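Local atomic coordinates of conjugal transfer protein (PDB entry 5I97), a protein that probably forms part of the inner-membrane channel of the pKM101 type IV secretion system as a VirB8-like component that serves conjugal transfer. Residues E42-F46 / Y47-V51. Residues are numbered along the deposited sequence; the frame is centred on the assembly and turned at random.
Sequences ESYDF and YSVQV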
loop_
_atom_site.group_PDB
_atom_site.type_symbol
_atom_site.label_atom_id
_atom_site.label_comp_id
_atom_site.label_asym_id
_atom_site.label_seq_id
_atom_site.Cartn_x
_atom_site.Cartn_y
_atom_site.Cartn_z
ATOM N N GLU A 42 4.388 -15.979 2.808
ATOM C CA GLU A 42 2.960 -15.962 2.522
ATOM C C GLU A 42 2.555 -14.757 1.693
ATOM O O GLU A 42 1.436 -14.688 1.201
ATOM C CB GLU A 42 2.153 -15.991 3.825
ATOM C CG GLU A 42 2.430 -17.213 4.672
ATOM C CD GLU A 42 2.105 -18.497 3.951
ATOM O OE1 GLU A 42 1.161 -18.497 3.136
ATOM O OE2 GLU A 42 2.815 -19.502 4.176
ATOM N N SER A 43 3.465 -13.810 1.533
ATOM C CA SER A 43 3.202 -12.695 0.644
ATOM C C SER A 43 3.487 -13.096 -0.786
ATOM O O SER A 43 4.240 -14.034 -1.047
ATOM C CB SER A 43 4.056 -11.481 0.988
ATOM O OG SER A 43 3.880 -11.064 2.322
ATOM N N TYR A 44 2.874 -12.378 -1.714
ATOM C CA TYR A 44 3.284 -12.450 -3.101
ATOM C C TYR A 44 3.345 -11.059 -3.704
ATOM O O TYR A 44 2.337 -10.353 -3.811
ATOM C CB TYR A 44 2.362 -13.331 -3.936
ATOM C CG TYR A 44 2.869 -13.416 -5.352
ATOM C CD1 TYR A 44 3.910 -14.271 -5.685
ATOM C CD2 TYR A 44 2.350 -12.596 -6.347
ATOM C CE1 TYR A 44 4.387 -14.329 -6.966
ATOM C CE2 TYR A 44 2.823 -12.652 -7.626
ATOM C CZ TYR A 44 3.844 -13.515 -7.938
ATOM O OH TYR A 44 4.318 -13.572 -9.234
ATOM N N ASP A 45 4.547 -10.672 -4.099
ATOM C CA ASP A 45 4.748 -9.438 -4.822
ATOM C C ASP A 45 5.844 -9.670 -5.845
ATOM O O ASP A 45 6.990 -9.959 -5.479
ATOM C CB ASP A 45 5.099 -8.315 -3.849
ATOM C CG ASP A 45 5.293 -6.992 -4.532
ATOM O OD1 ASP A 45 4.704 -6.786 -5.605
ATOM O OD2 ASP A 45 6.001 -6.133 -3.973
ATOM N N PHE A 46 5.498 -9.526 -7.124
ATOM C CA PHE A 46 6.423 -9.842 -8.207
ATOM C C PHE A 46 7.682 -9.024 -8.082
ATOM O O PHE A 46 8.772 -9.500 -8.381
ATOM C CB PHE A 46 5.792 -9.602 -9.583
ATOM C CG PHE A 46 6.689 -9.989 -10.739
ATOM C CD1 PHE A 46 6.995 -11.323 -10.987
ATOM C CD2 PHE A 46 7.236 -9.024 -11.565
ATOM C CE1 PHE A 46 7.810 -11.684 -12.039
ATOM C CE2 PHE A 46 8.060 -9.381 -12.623
ATOM C CZ PHE A 46 8.350 -10.714 -12.858
ATOM N N TYR A 47 7.545 -7.805 -7.592
ATOM C CA TYR A 47 8.695 -6.923 -7.527
ATOM C C TYR A 47 9.626 -7.295 -6.380
ATOM O O TYR A 47 10.765 -6.847 -6.350
ATOM C CB TYR A 47 8.231 -5.459 -7.420
ATOM C CG TYR A 47 7.491 -4.993 -8.668
ATOM C CD1 TYR A 47 6.182 -5.363 -8.899
ATOM C CD2 TYR A 47 8.122 -4.208 -9.625
ATOM C CE1 TYR A 47 5.513 -4.958 -10.046
ATOM C CE2 TYR A 47 7.464 -3.792 -10.778
ATOM C CZ TYR A 47 6.156 -4.173 -10.987
ATOM O OH TYR A 47 5.492 -3.770 -12.139
ATOM N N SER A 48 9.193 -8.166 -5.475
ATOM C CA SER A 48 10.095 -8.574 -4.393
ATOM C C SER A 48 10.203 -10.085 -4.248
ATOM O O SER A 48 10.830 -10.573 -3.301
ATOM C CB SER A 48 9.644 -7.987 -3.057
ATOM O OG SER A 48 8.427 -8.574 -2.624
ATOM N N VAL A 49 9.607 -10.823 -5.181
ATOM C CA VAL A 49 9.502 -12.273 -5.040
ATOM C C VAL A 49 10.870 -12.947 -5.060
ATOM O O VAL A 49 11.064 -13.987 -4.444
ATOM C CB VAL A 49 8.594 -12.890 -6.131
ATOM C CG1 VAL A 49 9.226 -12.773 -7.498
ATOM C CG2 VAL A 49 8.278 -14.340 -5.805
ATOM N N GLN A 50 11.838 -12.349 -5.740
ATOM C CA GLN A 50 13.158 -12.945 -5.754
ATOM C C GLN A 50 13.830 -12.808 -4.385
ATOM O O GLN A 50 14.476 -13.736 -3.899
ATOM C CB GLN A 50 14.015 -12.309 -6.845
ATOM C CG GLN A 50 15.432 -12.841 -6.866
ATOM C CD GLN A 50 15.467 -14.347 -7.054
ATOM O OE1 GLN A 50 16.053 -15.071 -6.246
ATOM N NE2 GLN A 50 14.808 -14.831 -8.109
ATOM N N VAL A 51 13.659 -11.653 -3.756
ATOM C CA VAL A 51 14.191 -11.428 -2.418
ATOM C C VAL A 51 13.496 -12.320 -1.404
ATOM O O VAL A 51 14.155 -12.934 -0.567
ATOM C CB VAL A 51 14.045 -9.957 -2.003
ATOM C CG1 VAL A 51 14.344 -9.763 -0.528
ATOM C CG2 VAL A 51 14.921 -9.082 -2.882
#
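Y47, F46 and D45 build a tight turn that leads into helix 49-58. The S48 N-H closes it on D45 O at 2.8 Å, a fairly straight bond (153° at the hydrogen) whose donor stands above the carbonyl plane. F46 and Y47 are the middle residues of this i to i+3 beta-turn, their backbones folded much as in a helix. D45 has CG anti to the backbone N (chi1 -179°), which lays its carboxylate alongside the turn: OD1 comes to 3.9 Å from Y47 CD1, at the ring edge and near its plane. The two planes are 39° apart, and the edge probably suits a carboxylate better than the ring face would. On Y47 CD1 also rests F46 CB, at 4.3 Å. Tyrosine fits this exposed corner because its broad ring covers the turn and meets H101 of the second subunit nearly perpendicularly, while its hydroxyl bonds to D84.

The apolar F46 ring lies beside V49, CD1 to CG1 4.4 Å. V49, beta-branched and apolar, faces back over the turn, with CG2 4.1 Å from Y44 CE1. S48 sits at the N-cap but makes no capping bond; its OG bonds to D52.

In this VirB8 domain, of the NTF2-like clan and probably periplasmic, the turn carries the chain from helix 27-42 into helix 49-58, while Y44 packs on helix 78-82, its hydroxyl bonded to G83 O, and pairs its backbone with T88 of strand 86-98.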